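Local atomic coordinates of AGR_C_4470p (Agrobacterium tumefaciens str. C58, PDB entry 2HQV), a protein that is of unknown function but, as a member of the ChuX/HutX haem-utilisation family, probably takes part in handling haem inside the cell. Residues 63-76 with 124-136. Sequence-based numbering, arbitrary orientation.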
loop_
_atom_site.group_PDB
_atom_site.type_symbol
_atom_site.label_atom_id
_atom_site.label_comp_id
_atom_site.label_asym_id
_atom_site.label_seq_id
_atom_site.Cartn_x
_atom_site.Cartn_y
_atom_site.Cartn_z
ATOM N N ALA A 63 -9.449 -10.198 -21.808
ATOM C CA ALA A 63 -8.555 -10.383 -20.666
ATOM C C ALA A 63 -8.650 -9.228 -19.666
ATOM O O ALA A 63 -8.346 -9.392 -18.488
ATOM C CB ALA A 63 -7.119 -10.545 -21.153
ATOM N N ALA A 64 -9.072 -8.066 -20.151
ATOM C CA ALA A 64 -9.217 -6.880 -19.314
ATOM C C ALA A 64 -10.544 -6.199 -19.638
ATOM O O ALA A 64 -10.648 -5.444 -20.602
ATOM C CB ALA A 64 -8.056 -5.922 -19.555
ATOM N N VAL A 65 -11.561 -6.486 -18.833
ATOM C CA VAL A 65 -12.887 -5.919 -19.033
ATOM C C VAL A 65 -13.139 -4.914 -17.923
ATOM O O VAL A 65 -13.094 -5.268 -16.744
ATOM C CB VAL A 65 -13.977 -7.016 -18.976
ATOM C CG1 VAL A 65 -15.351 -6.405 -19.226
ATOM C CG2 VAL A 65 -13.677 -8.099 -20.002
ATOM N N SER A 66 -13.402 -3.666 -18.303
ATOM C CA SER A 66 -13.645 -2.600 -17.334
ATOM C C SER A 66 -15.111 -2.220 -17.152
ATOM O O SER A 66 -15.903 -2.260 -18.094
ATOM C CB SER A 66 -12.870 -1.339 -17.733
ATOM O OG SER A 66 -11.474 -1.560 -17.729
ATOM N N ALA A 67 -15.453 -1.847 -15.924
ATOM C CA ALA A 67 -16.791 -1.405 -15.577
ATOM C C ALA A 67 -16.606 0.054 -15.178
ATOM O O ALA A 67 -15.512 0.450 -14.781
ATOM C CB ALA A 67 -17.331 -2.210 -14.392
ATOM N N PRO A 68 -17.663 0.877 -15.292
ATOM C CA PRO A 68 -17.541 2.291 -14.919
ATOM C C PRO A 68 -17.407 2.469 -13.400
ATOM O O PRO A 68 -17.962 1.691 -12.619
ATOM C CB PRO A 68 -18.819 2.904 -15.483
ATOM C CG PRO A 68 -19.808 1.771 -15.383
ATOM C CD PRO A 68 -18.997 0.583 -15.846
ATOM N N ALA A 69 -16.663 3.490 -12.992
ATOM C CA ALA A 69 -16.431 3.772 -11.579
ATOM C C ALA A 69 -17.703 3.807 -10.725
ATOM O O ALA A 69 -17.666 3.478 -9.540
ATOM C CB ALA A 69 -15.668 5.085 -11.434
ATOM N N ASP A 70 -18.825 4.197 -11.321
ATOM C CA ASP A 70 -20.078 4.270 -10.578
ATOM C C ASP A 70 -20.586 2.904 -10.111
ATOM O O ASP A 70 -21.530 2.827 -9.333
ATOM C CB ASP A 70 -21.157 4.975 -11.410
ATOM C CG ASP A 70 -21.489 4.236 -12.688
ATOM O OD1 ASP A 70 -21.927 3.072 -12.604
ATOM O OD2 ASP A 70 -21.316 4.824 -13.776
ATOM N N ARG A 71 -19.961 1.830 -10.582
ATOM C CA ARG A 71 -20.348 0.482 -10.175
ATOM C C ARG A 71 -19.580 0.037 -8.915
ATOM O O ARG A 71 -19.725 -1.101 -8.459
ATOM C CB ARG A 71 -20.089 -0.513 -11.317
ATOM C CG ARG A 71 -21.042 -0.390 -12.515
ATOM C CD ARG A 71 -22.505 -0.547 -12.089
ATOM N NE ARG A 71 -23.067 0.707 -11.596
ATOM C CZ ARG A 71 -24.107 0.798 -10.767
ATOM N NH1 ARG A 71 -24.711 -0.295 -10.317
ATOM N NH2 ARG A 71 -24.553 1.993 -10.397
ATOM N N PHE A 72 -18.784 0.943 -8.350
ATOM C CA PHE A 72 -17.974 0.651 -7.162
ATOM C C PHE A 72 -18.739 -0.102 -6.068
ATOM O O PHE A 72 -18.366 -1.216 -5.701
ATOM C CB PHE A 72 -17.390 1.956 -6.604
ATOM C CG PHE A 72 -16.398 1.765 -5.475
ATOM C CD1 PHE A 72 -16.832 1.506 -4.178
ATOM C CD2 PHE A 72 -15.031 1.877 -5.710
ATOM C CE1 PHE A 72 -15.918 1.367 -3.130
ATOM C CE2 PHE A 72 -14.107 1.740 -4.674
ATOM C CZ PHE A 72 -14.551 1.484 -3.382
ATOM N N ASP A 73 -19.806 0.506 -5.555
ATOM C CA ASP A 73 -20.619 -0.107 -4.503
ATOM C C ASP A 73 -21.238 -1.452 -4.890
ATOM O O ASP A 73 -21.241 -2.389 -4.093
ATOM C CB ASP A 73 -21.732 0.860 -4.086
ATOM C CG ASP A 73 -21.252 1.913 -3.111
ATOM O OD1 ASP A 73 -20.164 2.482 -3.325
ATOM O OD2 ASP A 73 -21.972 2.175 -2.129
ATOM N N ALA A 74 -21.774 -1.548 -6.102
ATOM C CA ALA A 74 -22.395 -2.793 -6.549
ATOM C C ALA A 74 -21.371 -3.920 -6.618
ATOM O O ALA A 74 -21.640 -5.055 -6.207
ATOM C CB ALA A 74 -23.044 -2.600 -7.919
ATOM N N ILE A 75 -20.193 -3.602 -7.141
ATOM C CA ILE A 75 -19.140 -4.596 -7.272
ATOM C C ILE A 75 -18.603 -5.023 -5.911
ATOM O O ILE A 75 -18.388 -6.215 -5.670
ATOM C CB ILE A 75 -18.013 -4.067 -8.190
ATOM C CG1 ILE A 75 -18.559 -3.955 -9.623
ATOM C CG2 ILE A 75 -16.795 -4.994 -8.141
ATOM C CD1 ILE A 75 -17.618 -3.284 -10.627
ATOM N N TRP A 76 -18.401 -4.063 -5.015
ATOM C CA TRP A 76 -17.917 -4.387 -3.679
ATOM C C TRP A 76 -18.933 -5.289 -2.970
ATOM O O TRP A 76 -18.567 -6.296 -2.373
ATOM C CB TRP A 76 -17.699 -3.108 -2.867
ATOM C CG TRP A 76 -17.092 -3.351 -1.534
ATOM C CD1 TRP A 76 -17.752 -3.564 -0.357
ATOM C CD2 TRP A 76 -15.693 -3.435 -1.230
ATOM N NE1 TRP A 76 -16.852 -3.776 0.657
ATOM C CE2 TRP A 76 -15.581 -3.709 0.152
ATOM C CE3 TRP A 76 -14.522 -3.316 -1.994
ATOM C CZ2 TRP A 76 -14.342 -3.853 0.794
ATOM C CZ3 TRP A 76 -13.286 -3.461 -1.357
ATOM C CH2 TRP A 76 -13.211 -3.732 0.024
ATOM N N ILE A 124 -10.584 3.200 1.900
ATOM C CA ILE A 124 -10.379 3.265 0.462
ATOM C C ILE A 124 -10.845 4.629 -0.064
ATOM O O ILE A 124 -11.968 5.060 0.230
ATOM C CB ILE A 124 -11.161 2.133 -0.229
ATOM C CG1 ILE A 124 -10.648 0.779 0.280
ATOM C CG2 ILE A 124 -11.035 2.246 -1.741
ATOM C CD1 ILE A 124 -11.334 -0.428 -0.336
ATOM N N LYS A 125 -9.996 5.311 -0.831
ATOM C CA LYS A 125 -10.380 6.616 -1.368
ATOM C C LYS A 125 -11.212 6.386 -2.626
ATOM O O LYS A 125 -10.742 6.553 -3.758
ATOM C CB LYS A 125 -9.150 7.477 -1.682
ATOM C CG LYS A 125 -9.497 8.966 -1.838
ATOM C CD LYS A 125 -8.271 9.844 -2.044
ATOM C CE LYS A 125 -8.671 11.309 -2.231
ATOM N NZ LYS A 125 -7.471 12.181 -2.401
ATOM N N LYS A 126 -12.459 5.994 -2.390
ATOM C CA LYS A 126 -13.424 5.685 -3.429
ATOM C C LYS A 126 -13.585 6.759 -4.495
ATOM O O LYS A 126 -13.758 6.437 -5.665
ATOM C CB LYS A 126 -14.790 5.386 -2.792
ATOM C CG LYS A 126 -15.906 5.114 -3.787
ATOM C CD LYS A 126 -17.263 5.028 -3.096
ATOM C CE LYS A 126 -18.399 5.001 -4.112
ATOM N NZ LYS A 126 -19.746 5.056 -3.477
ATOM N N ASP A 127 -13.520 8.030 -4.106
ATOM C CA ASP A 127 -13.699 9.084 -5.095
ATOM C C ASP A 127 -12.526 9.214 -6.064
ATOM O O ASP A 127 -12.582 9.996 -7.005
ATOM C CB ASP A 127 -14.021 10.424 -4.411
ATOM C CG ASP A 127 -12.822 11.065 -3.732
ATOM O OD1 ASP A 127 -11.770 10.416 -3.564
ATOM O OD2 ASP A 127 -12.948 12.244 -3.351
ATOM N N ASN A 128 -11.479 8.426 -5.847
ATOM C CA ASN A 128 -10.309 8.437 -6.733
ATOM C C ASN A 128 -10.455 7.380 -7.831
ATOM O O ASN A 128 -9.675 7.348 -8.781
ATOM C CB ASN A 128 -9.028 8.120 -5.956
ATOM C CG ASN A 128 -8.357 9.355 -5.372
ATOM O OD1 ASN A 128 -7.215 9.285 -4.906
ATOM N ND2 ASN A 128 -9.056 10.482 -5.386
ATOM N N CYS A 129 -11.448 6.508 -7.689
ATOM C CA CYS A 129 -11.651 5.426 -8.648
ATOM C C CYS A 129 -12.107 5.931 -10.011
ATOM O O CYS A 129 -13.093 6.672 -10.121
ATOM C CB CYS A 129 -12.657 4.416 -8.098
ATOM S SG CYS A 129 -12.881 2.962 -9.149
ATOM N N ALA A 130 -11.386 5.522 -11.048
ATOM C CA ALA A 130 -11.700 5.944 -12.406
ATOM C C ALA A 130 -12.294 4.791 -13.202
ATOM O O ALA A 130 -13.019 5.000 -14.175
ATOM C CB ALA A 130 -10.433 6.457 -13.093
ATOM N N ALA A 131 -11.991 3.570 -12.772
ATOM C CA ALA A 131 -12.484 2.381 -13.450
ATOM C C ALA A 131 -12.238 1.153 -12.588
ATOM O O ALA A 131 -11.448 1.190 -11.647
ATOM C CB ALA A 131 -11.772 2.223 -14.796
ATOM N N ILE A 132 -12.932 0.071 -12.905
ATOM C CA ILE A 132 -12.775 -1.188 -12.190
ATOM C C ILE A 132 -12.596 -2.207 -13.306
ATOM O O ILE A 132 -13.519 -2.453 -14.082
ATOM C CB ILE A 132 -14.027 -1.512 -11.349
ATOM C CG1 ILE A 132 -14.242 -0.401 -10.313
ATOM C CG2 ILE A 132 -13.855 -2.869 -10.648
ATOM C CD1 ILE A 132 -15.571 -0.441 -9.635
ATOM N N THR A 133 -11.399 -2.778 -13.395
ATOM C CA THR A 133 -11.081 -3.725 -14.460
ATOM C C THR A 133 -10.899 -5.163 -14.002
ATOM O O THR A 133 -10.084 -5.449 -13.121
ATOM C CB THR A 133 -9.791 -3.304 -15.183
ATOM O OG1 THR A 133 -9.876 -1.916 -15.525
ATOM C CG2 THR A 133 -9.585 -4.154 -16.445
ATOM N N PHE A 134 -11.658 -6.058 -14.632
ATOM C CA PHE A 134 -11.600 -7.481 -14.336
ATOM C C PHE A 134 -10.517 -8.069 -15.233
ATOM O O PHE A 134 -10.660 -8.090 -16.460
ATOM C CB PHE A 134 -12.958 -8.138 -14.628
ATOM C CG PHE A 134 -14.076 -7.609 -13.781
ATOM C CD1 PHE A 134 -14.624 -6.353 -14.027
ATOM C CD2 PHE A 134 -14.566 -8.360 -12.716
ATOM C CE1 PHE A 134 -15.642 -5.848 -13.224
ATOM C CE2 PHE A 134 -15.582 -7.871 -11.903
ATOM C CZ PHE A 134 -16.126 -6.611 -12.151
ATOM N N VAL A 135 -9.431 -8.531 -14.616
ATOM C CA VAL A 135 -8.298 -9.087 -15.348
ATOM C C VAL A 135 -8.268 -10.612 -15.257
ATOM O O VAL A 135 -8.176 -11.186 -14.176
ATOM C CB VAL A 135 -6.982 -8.488 -14.809
ATOM C CG1 VAL A 135 -5.793 -8.983 -15.620
ATOM C CG2 VAL A 135 -7.064 -6.960 -14.851
ATOM N N ASP A 136 -8.357 -11.253 -16.417
ATOM C CA ASP A 136 -8.378 -12.709 -16.522
ATOM C C ASP A 136 -7.287 -13.090 -17.523
ATOM O O ASP A 136 -7.502 -13.038 -18.732
ATOM C CB ASP A 136 -9.762 -13.147 -17.033
ATOM C CG ASP A 136 -9.887 -14.652 -17.209
ATOM O OD1 ASP A 136 -8.856 -15.362 -17.158
ATOM O OD2 ASP A 136 -11.033 -15.122 -17.406
HETATM O O HOH W 1 -15.678 5.175 -14.987
HETATM O O HOH W 2 -20.669 3.348 -6.281
#
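Lys126 lies against Phe72 and Asp73, and its path shows how one long side chain can serve an apolar and a charged neighbour in turn. Its CB lies 4.0 Å from Phe72 CZ. With CG anti to the backbone N (chi1 177°), the chain is sent over the ring, and Lys126 CG sits above the centre of one face, 3.6 Å from the centroid of the Phe72 ring, as a CH-pi contact. The extended remainder takes Lys126 CD past Phe72 CD1 at 3.7 Å, and Lys126 CE lies 3.8 Å from Phe72 CD1 and 3.2 Å from Asp73 OD1. Lys126 NZ finally forms a salt bridge to Asp73 OD1 at 2.6 Å, from above the carboxylate plane; Glu107 supplies a second to the same nitrogen, so the ammonium group is shared by two acids. Around the rim of the Phe72 ring stand Ile124 CG2 and Cys129 SG. Farther along, Ile75 and Ile132 meet tip to tip through their CD1 atoms, 3.6 Å apart.

The strands themselves pair antiparallel, Phe134 N donating to Val65 O at 2.7 Å, while the hydroxyls of Ser66 and Thr133 join on the face away from Phe134. A water links Ala69 N to Ala130 O; Ala130 and Ala131 both face Met150, forming a classic beta bulge. Strand 64-68, outermost in this chain's sheet, thus leads through a short 3-10 turn (69-71) into the helix that begins at Phe72, a strand-to-helix connection packed on the antiparallel sheet of this ChuX/HutX-family domain.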